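Local coordinates for protein DNA polymerase sliding clamp (Archaeoglobus fulgidus, PDB 1RWZ) that forms a homotrimeric ring that encircles DNA and probably acts as a sliding platform tethering the replicative polymerase and other proteins during replication, at residues K12-T15 and R16-A20; K203-G206 and S207-L211; K79-S82 and T83-V87; A109-P113 and S114-K118. All blocks are in the same frame, centred on the assembly; numbering follows the deposited sequence.

Contact 1 (K12-T15 and R16-A20)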
loop_
_atom_site.group_PDB
_atom_site.type_symbol
_atom_site.label_atom_id
_atom_site.label_comp_id
_atom_site.label_asym_id
_atom_site.label_seq_id
_atom_site.Cartn_x
_atom_site.Cartn_y
_atom_site.Cartn_z
ATOM N N LYS A 12 -8.830 -3.399 -18.578
ATOM C CA LYS A 12 -8.125 -2.471 -17.693
ATOM C C LYS A 12 -6.737 -2.105 -18.207
ATOM O O LYS A 12 -6.342 -0.933 -18.205
ATOM C CB LYS A 12 -8.016 -3.076 -16.286
ATOM C CG LYS A 12 -9.373 -3.265 -15.593
ATOM C CD LYS A 12 -9.289 -4.188 -14.371
ATOM C CE LYS A 12 -8.494 -3.584 -13.218
ATOM N NZ LYS A 12 -9.209 -2.447 -12.570
ATOM N N THR A 13 -6.000 -3.110 -18.662
ATOM C CA THR A 13 -4.648 -2.885 -19.153
ATOM C C THR A 13 -4.586 -2.074 -20.440
ATOM O O THR A 13 -3.772 -1.152 -20.552
ATOM C CB THR A 13 -3.914 -4.232 -19.338
ATOM O OG1 THR A 13 -3.718 -4.830 -18.051
ATOM C CG2 THR A 13 -2.555 -4.026 -19.998
ATOM N N VAL A 14 -5.443 -2.393 -21.404
ATOM C CA VAL A 14 -5.445 -1.667 -22.669
ATOM C C VAL A 14 -5.970 -0.242 -22.476
ATOM O O VAL A 14 -5.506 0.698 -23.125
ATOM C CB VAL A 14 -6.288 -2.406 -23.724
ATOM C CG1 VAL A 14 -6.431 -1.559 -24.970
ATOM C CG2 VAL A 14 -5.608 -3.733 -24.078
ATOM N N THR A 15 -6.932 -0.085 -21.576
ATOM C CA THR A 15 -7.482 1.238 -21.299
ATOM C C THR A 15 -6.388 2.090 -20.668
ATOM O O THR A 15 -6.187 3.249 -21.046
ATOM C CB THR A 15 -8.696 1.141 -20.339
ATOM O OG1 THR A 15 -9.773 0.475 -21.009
ATOM C CG2 THR A 15 -9.165 2.531 -19.915
ATOM N N ARG A 16 -5.665 1.512 -19.716
ATOM C CA ARG A 16 -4.589 2.234 -19.047
ATOM C C ARG A 16 -3.475 2.612 -20.024
ATOM O O ARG A 16 -2.900 3.699 -19.925
ATOM C CB ARG A 16 -3.998 1.398 -17.912
ATOM C CG ARG A 16 -2.878 2.107 -17.161
ATOM C CD ARG A 16 -2.408 1.310 -15.959
ATOM N NE ARG A 16 -1.360 2.010 -15.221
ATOM C CZ ARG A 16 -0.803 1.552 -14.104
ATOM N NH1 ARG A 16 -1.194 0.390 -13.596
ATOM N NH2 ARG A 16 0.140 2.257 -13.489
ATOM N N ALA A 17 -3.176 1.716 -20.961
ATOM C CA ALA A 17 -2.120 1.963 -21.940
ATOM C C ALA A 17 -2.445 3.148 -22.844
ATOM O O ALA A 17 -1.558 3.925 -23.197
ATOM C CB ALA A 17 -1.887 0.713 -22.786
ATOM N N ILE A 18 -3.714 3.281 -23.214
ATOM C CA ILE A 18 -4.140 4.365 -24.092
ATOM C C ILE A 18 -4.283 5.696 -23.361
ATOM O O ILE A 18 -3.811 6.724 -23.846
ATOM C CB ILE A 18 -5.488 4.034 -24.774
ATOM C CG1 ILE A 18 -5.318 2.825 -25.698
ATOM C CG2 ILE A 18 -5.985 5.230 -25.581
ATOM C CD1 ILE A 18 -6.614 2.332 -26.307
ATOM N N VAL A 19 -4.922 5.675 -22.195
ATOM C CA VAL A 19 -5.135 6.905 -21.439
ATOM C C VAL A 19 -3.817 7.515 -20.964
ATOM O O VAL A 19 -3.760 8.687 -20.586
ATOM C CB VAL A 19 -6.088 6.666 -20.228
ATOM C CG1 VAL A 19 -5.355 5.959 -19.107
ATOM C CG2 VAL A 19 -6.670 7.994 -19.753
ATOM N N ALA A 20 -2.752 6.721 -20.986
ATOM C CA ALA A 20 -1.448 7.218 -20.577
ATOM C C ALA A 20 -1.035 8.366 -21.503
ATOM O O ALA A 20 -0.302 9.269 -21.097
ATOM C CB ALA A 20 -0.415 6.096 -20.643
#
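R16 and K12, one helical turn apart, are joined through R16 N and K12 O at 3.0 Å, and three more i to i+4 bonds follow in sequence. A17 N binds T13 O at 3.0 Å and I18 N binds V14 O at 3.1 Å, each donor lying somewhat off the plane of its carbonyl. The fourth, V19 N to T15 O, is the straightest, with an N-H...O angle of 171° and the donor almost in line with the C=O bond. I18 N also leans on T15 O through a weak second bond, which makes its hydrogen shared near the end of the helix. T13 and T15 fold their hydroxyls back onto the preceding turn: with T15 OG1 beside its own nitrogen (chi1 -67°), it bonds to L11 O, and T13 OG1 does likewise with E9 O. K12 carries its ammonium to S78 O, which bonds to it, and to the loop that leads into strand 86-91. These residues belong to helix 8-19, one of those that line the central channel in clamps of this family. R16 is exposed and extended, running past K203 and V204. The apolar contact is between V14 and I18, which run alongside each other on one face of the helix, V14 CG1 standing 4.1 Å from I18 CD1. Strand 45-52 packs against both, while the methyl of A17 meets V234 in strand 232-238.

Contact 2 (K203-G206 and S207-L211)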
loop_
_atom_site.group_PDB
_atom_site.type_symbol
_atom_site.label_atom_id
_atom_site.label_comp_id
_atom_site.label_asym_id
_atom_site.label_seq_id
_atom_site.Cartn_x
_atom_site.Cartn_y
_atom_site.Cartn_z
ATOM N N LYS A 203 4.385 1.031 -17.076
ATOM C CA LYS A 203 3.375 0.883 -16.034
ATOM C C LYS A 203 2.304 -0.167 -16.329
ATOM O O LYS A 203 1.647 -0.655 -15.409
ATOM C CB LYS A 203 2.720 2.233 -15.738
ATOM C CG LYS A 203 3.637 3.159 -14.958
ATOM C CD LYS A 203 2.987 4.497 -14.674
ATOM C CE LYS A 203 3.933 5.376 -13.873
ATOM N NZ LYS A 203 3.367 6.732 -13.628
ATOM N N VAL A 204 2.130 -0.523 -17.597
ATOM C CA VAL A 204 1.132 -1.529 -17.958
ATOM C C VAL A 204 1.759 -2.903 -18.181
ATOM O O VAL A 204 1.062 -3.862 -18.523
ATOM C CB VAL A 204 0.353 -1.138 -19.240
ATOM C CG1 VAL A 204 -0.439 0.144 -18.998
ATOM C CG2 VAL A 204 1.312 -0.967 -20.412
ATOM N N ALA A 205 3.069 -2.999 -17.976
ATOM C CA ALA A 205 3.782 -4.259 -18.179
ATOM C C ALA A 205 4.415 -4.804 -16.907
ATOM O O ALA A 205 4.593 -4.088 -15.925
ATOM C CB ALA A 205 4.854 -4.080 -19.251
ATOM N N GLY A 206 4.764 -6.086 -16.936
ATOM C CA GLY A 206 5.382 -6.701 -15.778
ATOM C C GLY A 206 6.116 -7.974 -16.142
ATOM O O GLY A 206 6.182 -8.348 -17.313
ATOM N N SER A 207 6.682 -8.636 -15.139
ATOM C CA SER A 207 7.404 -9.878 -15.375
ATOM C C SER A 207 6.460 -10.836 -16.077
ATOM O O SER A 207 5.282 -10.907 -15.737
ATOM C CB SER A 207 7.866 -10.490 -14.050
ATOM O OG SER A 207 8.785 -9.636 -13.397
ATOM N N GLY A 208 6.968 -11.561 -17.066
ATOM C CA GLY A 208 6.117 -12.501 -17.771
ATOM C C GLY A 208 5.560 -11.977 -19.079
ATOM O O GLY A 208 5.082 -12.754 -19.907
ATOM N N ASP A 209 5.593 -10.660 -19.265
ATOM C CA ASP A 209 5.104 -10.064 -20.508
ATOM C C ASP A 209 6.288 -9.975 -21.463
ATOM O O ASP A 209 7.417 -9.738 -21.037
ATOM C CB ASP A 209 4.531 -8.663 -20.258
ATOM C CG ASP A 209 3.251 -8.690 -19.436
ATOM O OD1 ASP A 209 2.389 -9.550 -19.707
ATOM O OD2 ASP A 209 3.099 -7.841 -18.529
ATOM N N LEU A 210 6.040 -10.172 -22.754
ATOM C CA LEU A 210 7.119 -10.116 -23.731
ATOM C C LEU A 210 7.291 -8.703 -24.270
ATOM O O LEU A 210 6.315 -7.973 -24.447
ATOM C CB LEU A 210 6.832 -11.060 -24.904
ATOM C CG LEU A 210 8.014 -11.385 -25.821
ATOM C CD1 LEU A 210 9.002 -12.283 -25.072
ATOM C CD2 LEU A 210 7.520 -12.085 -27.087
ATOM N N LEU A 211 8.538 -8.317 -24.505
ATOM C CA LEU A 211 8.831 -7.002 -25.067
ATOM C C LEU A 211 9.778 -7.182 -26.235
ATOM O O LEU A 211 10.808 -7.840 -26.109
ATOM C CB LEU A 211 9.488 -6.084 -24.033
ATOM C CG LEU A 211 10.099 -4.800 -24.617
ATOM C CD1 LEU A 211 9.014 -3.931 -25.268
ATOM C CD2 LEU A 211 10.805 -4.041 -23.519
#
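D209 reaches back to G206 and grips it at two points. Its carboxylate oxygen OD2 accepts G206 N at 2.9 Å, through the anti lone pair and with a bent N-H...O angle of 138°. Its backbone nitrogen in turn donates to G206 O at 3.1 Å, closing a type II β turn from G206 to D209. The side-chain bond depends on the first torsion of D209: with CG beside its own backbone N (chi1 -68°), the carboxylate folds back along the turn instead of running on with the strand. In that position D209 OD2 also comes within 3.7 Å of A205 CA, and the A205 methyl carbon CB lies 4.2 Å from the same oxygen. S207, at the first corner, is exposed, and its CB bond points away from residues 203-206. The second corner is G208, whose positive phi of 98° would jam a CB against the preceding carbonyl oxygen, as expected at the third position of a type II turn. This turn links helix 195-201 to strand 210-215. Helix 135-146 and the end of strand 129-134 meet it, with D134 binding G208 N and K139 binding A205 O; L227 of strand 221-227 touches D209, and V204 lies against helix 8-19.

Contact 3 (K79-S82 and T83-V87)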
loop_
_atom_site.group_PDB
_atom_site.type_symbol
_atom_site.label_atom_id
_atom_site.label_comp_id
_atom_site.label_asym_id
_atom_site.label_seq_id
_atom_site.Cartn_x
_atom_site.Cartn_y
_atom_site.Cartn_z
ATOM N N LYS A 79 -11.639 1.018 -12.919
ATOM C CA LYS A 79 -11.071 0.851 -11.588
ATOM C C LYS A 79 -12.030 0.100 -10.666
ATOM O O LYS A 79 -11.620 -0.443 -9.645
ATOM C CB LYS A 79 -10.724 2.213 -10.984
ATOM C CG LYS A 79 -9.588 2.923 -11.699
ATOM C CD LYS A 79 -9.348 4.308 -11.132
ATOM C CE LYS A 79 -8.196 4.991 -11.853
ATOM N NZ LYS A 79 -7.934 6.355 -11.314
ATOM N N SER A 80 -13.308 0.072 -11.030
ATOM C CA SER A 80 -14.305 -0.629 -10.228
ATOM C C SER A 80 -14.482 -2.050 -10.760
ATOM O O SER A 80 -15.243 -2.848 -10.211
ATOM C CB SER A 80 -15.642 0.125 -10.251
ATOM O OG SER A 80 -16.192 0.167 -11.555
ATOM N N ILE A 81 -13.764 -2.360 -11.834
ATOM C CA ILE A 81 -13.821 -3.685 -12.436
ATOM C C ILE A 81 -12.651 -4.519 -11.922
ATOM O O ILE A 81 -11.528 -4.022 -11.794
ATOM C CB ILE A 81 -13.733 -3.605 -13.981
ATOM C CG1 ILE A 81 -14.898 -2.778 -14.527
ATOM C CG2 ILE A 81 -13.736 -5.009 -14.578
ATOM C CD1 ILE A 81 -14.877 -2.590 -16.038
ATOM N N SER A 82 -12.918 -5.783 -11.617
ATOM C CA SER A 82 -11.885 -6.685 -11.128
ATOM C C SER A 82 -11.171 -7.340 -12.306
ATOM O O SER A 82 -11.772 -7.559 -13.357
ATOM C CB SER A 82 -12.504 -7.768 -10.240
ATOM O OG SER A 82 -11.544 -8.759 -9.910
ATOM N N THR A 83 -9.889 -7.645 -12.135
ATOM C CA THR A 83 -9.127 -8.285 -13.199
ATOM C C THR A 83 -9.730 -9.651 -13.515
ATOM O O THR A 83 -9.580 -10.162 -14.629
ATOM C CB THR A 83 -7.645 -8.480 -12.808
ATOM O OG1 THR A 83 -7.562 -9.258 -11.608
ATOM C CG2 THR A 83 -6.969 -7.133 -12.593
ATOM N N LYS A 84 -10.424 -10.226 -12.534
ATOM C CA LYS A 84 -11.050 -11.537 -12.695
ATOM C C LYS A 84 -12.511 -11.493 -13.146
ATOM O O LYS A 84 -13.152 -12.532 -13.310
ATOM C CB LYS A 84 -10.930 -12.334 -11.396
ATOM C CG LYS A 84 -9.503 -12.761 -11.087
ATOM C CD LYS A 84 -9.439 -13.635 -9.844
ATOM C CE LYS A 84 -8.040 -14.200 -9.643
ATOM N NZ LYS A 84 -7.978 -15.103 -8.460
ATOM N N ASP A 85 -13.039 -10.292 -13.339
ATOM C CA ASP A 85 -14.412 -10.134 -13.808
ATOM C C ASP A 85 -14.396 -10.337 -15.319
ATOM O O ASP A 85 -13.369 -10.119 -15.963
ATOM C CB ASP A 85 -14.915 -8.706 -13.551
ATOM C CG ASP A 85 -15.359 -8.475 -12.123
ATOM O OD1 ASP A 85 -15.402 -7.291 -11.713
ATOM O OD2 ASP A 85 -15.680 -9.458 -11.422
ATOM N N LEU A 86 -15.516 -10.779 -15.882
ATOM C CA LEU A 86 -15.618 -10.892 -17.331
ATOM C C LEU A 86 -16.406 -9.635 -17.669
ATOM O O LEU A 86 -17.376 -9.307 -16.980
ATOM C CB LEU A 86 -16.413 -12.121 -17.775
ATOM C CG LEU A 86 -15.646 -13.423 -18.015
ATOM C CD1 LEU A 86 -16.565 -14.415 -18.719
ATOM C CD2 LEU A 86 -14.416 -13.159 -18.868
ATOM N N VAL A 87 -15.992 -8.921 -18.709
ATOM C CA VAL A 87 -16.681 -7.695 -19.078
ATOM C C VAL A 87 -17.256 -7.778 -20.480
ATOM O O VAL A 87 -16.587 -8.234 -21.406
ATOM C CB VAL A 87 -15.724 -6.486 -19.030
ATOM C CG1 VAL A 87 -16.514 -5.193 -19.214
ATOM C CG2 VAL A 87 -14.956 -6.479 -17.722
HETATM O O HOH W 1 -16.009 -5.661 -9.718
HETATM O O HOH W 2 -8.810 -9.105 -8.915
#
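A type I β turn from S82 to D85, overlaid by an ST turn, brings the chain into strand 86-91. D85 N bonds to S82 O at 3.0 Å and closes the β turn, the donor standing well above the carbonyl plane. The ST turn is made by S82 OG, swung anti to its own nitrogen (chi1 172°), which accepts K84 N at 3.2 Å. D85 returns the grip by its side chain: OD1 accepts S82 N at 2.9 Å in a fairly straight bond, met from above the carboxylate face. A water donates to the same D85 OD1 and to S80 O, fastening the carboxylate to the residues before the turn, and a second water bridges S82 OG and T83 OG1. Next to the polar atoms, I81 CG2 meets V87 CG2 tip to tip at 3.7 Å and lies 4.0 Å from D85 CB. F101 of strand 96-101 covers I81 and D85, while V99 backs V87. The turn abuts the start of helix 8-19, where T83 packs on E9 and K12, and K79 and S80, leading from helix 71-78, touch K147 of the second subunit.

Contact 4 (A109-P113 and S114-K118)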
loop_
_atom_site.group_PDB
_atom_site.type_symbol
_atom_site.label_atom_id
_atom_site.label_comp_id
_atom_site.label_asym_id
_atom_site.label_seq_id
_atom_site.Cartn_x
_atom_site.Cartn_y
_atom_site.Cartn_z
ATOM N N ALA A 109 -22.001 7.848 -22.893
ATOM C CA ALA A 109 -22.252 8.456 -24.185
ATOM C C ALA A 109 -20.972 8.406 -25.005
ATOM O O ALA A 109 -19.891 8.722 -24.508
ATOM C CB ALA A 109 -22.706 9.901 -24.006
ATOM N N LEU A 110 -21.097 7.989 -26.257
ATOM C CA LEU A 110 -19.950 7.920 -27.145
ATOM C C LEU A 110 -19.666 9.309 -27.702
ATOM O O LEU A 110 -20.518 10.201 -27.640
ATOM C CB LEU A 110 -20.229 6.940 -28.287
ATOM C CG LEU A 110 -20.283 5.471 -27.856
ATOM C CD1 LEU A 110 -20.725 4.602 -29.021
ATOM C CD2 LEU A 110 -18.909 5.045 -27.354
ATOM N N ILE A 111 -18.463 9.491 -28.228
ATOM C CA ILE A 111 -18.051 10.767 -28.798
ATOM C C ILE A 111 -18.035 10.642 -30.314
ATOM O O ILE A 111 -17.702 9.588 -30.851
ATOM C CB ILE A 111 -16.631 11.151 -28.337
ATOM C CG1 ILE A 111 -16.578 11.225 -26.812
ATOM C CG2 ILE A 111 -16.221 12.486 -28.947
ATOM C CD1 ILE A 111 -15.184 11.444 -26.273
ATOM N N ASP A 112 -18.405 11.711 -31.008
ATOM C CA ASP A 112 -18.389 11.680 -32.462
ATOM C C ASP A 112 -16.928 11.513 -32.873
ATOM O O ASP A 112 -16.089 12.354 -32.558
ATOM C CB ASP A 112 -18.967 12.982 -33.025
ATOM C CG ASP A 112 -18.831 13.077 -34.530
ATOM O OD1 ASP A 112 -19.051 12.056 -35.217
ATOM O OD2 ASP A 112 -18.515 14.179 -35.027
ATOM N N PRO A 113 -16.604 10.410 -33.565
ATOM C CA PRO A 113 -15.234 10.133 -34.011
ATOM C C PRO A 113 -14.553 11.324 -34.685
ATOM O O PRO A 113 -13.355 11.546 -34.511
ATOM C CB PRO A 113 -15.419 8.955 -34.964
ATOM C CG PRO A 113 -16.578 8.234 -34.370
ATOM C CD PRO A 113 -17.525 9.362 -34.034
ATOM N N SER A 114 -15.330 12.089 -35.444
ATOM C CA SER A 114 -14.810 13.250 -36.157
ATOM C C SER A 114 -14.339 14.358 -35.220
ATOM O O SER A 114 -13.429 15.118 -35.552
ATOM C CB SER A 114 -15.884 13.800 -37.097
ATOM O OG SER A 114 -16.326 12.798 -37.996
ATOM N N ALA A 115 -14.965 14.450 -34.052
ATOM C CA ALA A 115 -14.609 15.468 -33.073
ATOM C C ALA A 115 -13.272 15.146 -32.417
ATOM O O ALA A 115 -12.672 15.991 -31.750
ATOM C CB ALA A 115 -15.699 15.573 -32.017
ATOM N N ILE A 116 -12.811 13.914 -32.610
ATOM C CA ILE A 116 -11.546 13.469 -32.041
ATOM C C ILE A 116 -10.406 13.762 -33.015
ATOM O O ILE A 116 -10.599 13.738 -34.230
ATOM C CB ILE A 116 -11.584 11.954 -31.739
ATOM C CG1 ILE A 116 -12.701 11.658 -30.734
ATOM C CG2 ILE A 116 -10.238 11.490 -31.195
ATOM C CD1 ILE A 116 -12.824 10.191 -30.360
ATOM N N ARG A 117 -9.227 14.043 -32.474
ATOM C CA ARG A 117 -8.063 14.340 -33.298
ATOM C C ARG A 117 -7.876 13.312 -34.405
ATOM O O ARG A 117 -7.942 12.107 -34.164
ATOM C CB ARG A 117 -6.801 14.394 -32.437
ATOM C CG ARG A 117 -5.528 14.504 -33.257
ATOM C CD ARG A 117 -4.294 14.621 -32.386
ATOM N NE ARG A 117 -3.079 14.603 -33.198
ATOM C CZ ARG A 117 -1.855 14.790 -32.716
ATOM N NH1 ARG A 117 -1.674 15.015 -31.421
ATOM N NH2 ARG A 117 -0.810 14.747 -33.534
ATOM N N LYS A 118 -7.639 13.807 -35.618
ATOM C CA LYS A 118 -7.436 12.966 -36.795
ATOM C C LYS A 118 -6.666 11.688 -36.496
ATOM O O LYS A 118 -5.698 11.691 -35.737
ATOM C CB LYS A 118 -6.694 13.751 -37.883
ATOM C CG LYS A 118 -7.540 14.780 -38.615
ATOM C CD LYS A 118 -8.583 14.108 -39.497
ATOM C CE LYS A 118 -9.371 15.129 -40.305
ATOM N NZ LYS A 118 -10.367 14.479 -41.205
#
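The chain makes a short 3-10 turn at P113-A115, with two overlapping i to i+3 bonds: A115 N to D112 O at 2.8 Å and I116 N to P113 O at 3.1 Å. In both the nitrogen stands above the plane of the carbonyl it meets, most markedly at P113 O, where the C=O...N angle is only 113°. P113 is the first residue of the turn. The D112 carboxylate, its CG anti to the backbone N (chi1 173°), leans over the start of the turn; OD2 comes within 3.4 Å of S114 CB, a contact through carbon, since S114 OG lies 3.9 Å from D112 OD2, beyond hydrogen-bonding distance. The segment lies in the long crossing from strand 104-109 to strand 129-134, the interdomain connecting loop of PCNA, which in relatives helps to dock client proteins. I111 and I116 cross at about a right angle, I111 CG2 touching I116 CG1 at 4.0 Å. The A115 methyl adds a looser contact, its CB 4.4 Å from I111 CG2. I111 is further tied to strand 65-70 by backbone bonding with G68 and by packing on D70. Before the turn, A109 forms backbone hydrogen bonds with the second subunit; beyond it, R117 O bonds to R26 and the R117 guanidinium to N43.

Contact 1 stands between the two helix-to-strand turns and touches both. K12 NZ reaches I81 O of contact 3 at 2.9 Å, a probable hydrogen bond, whereas R16 and A17 pack on V204 of contact 2, with R16 CG 3.6 Å from V204 CG1. Contacts 2 and 3 do not meet, their nearest atoms being about 11 Å apart, yet they use the same device: an aspartate at the last position of a β turn holds the N-H of the first. Contact 4 touches none of the others; it begins the interdomain connection, its centre about 30 Å from that of contact 2 and across the middle of the chain from it.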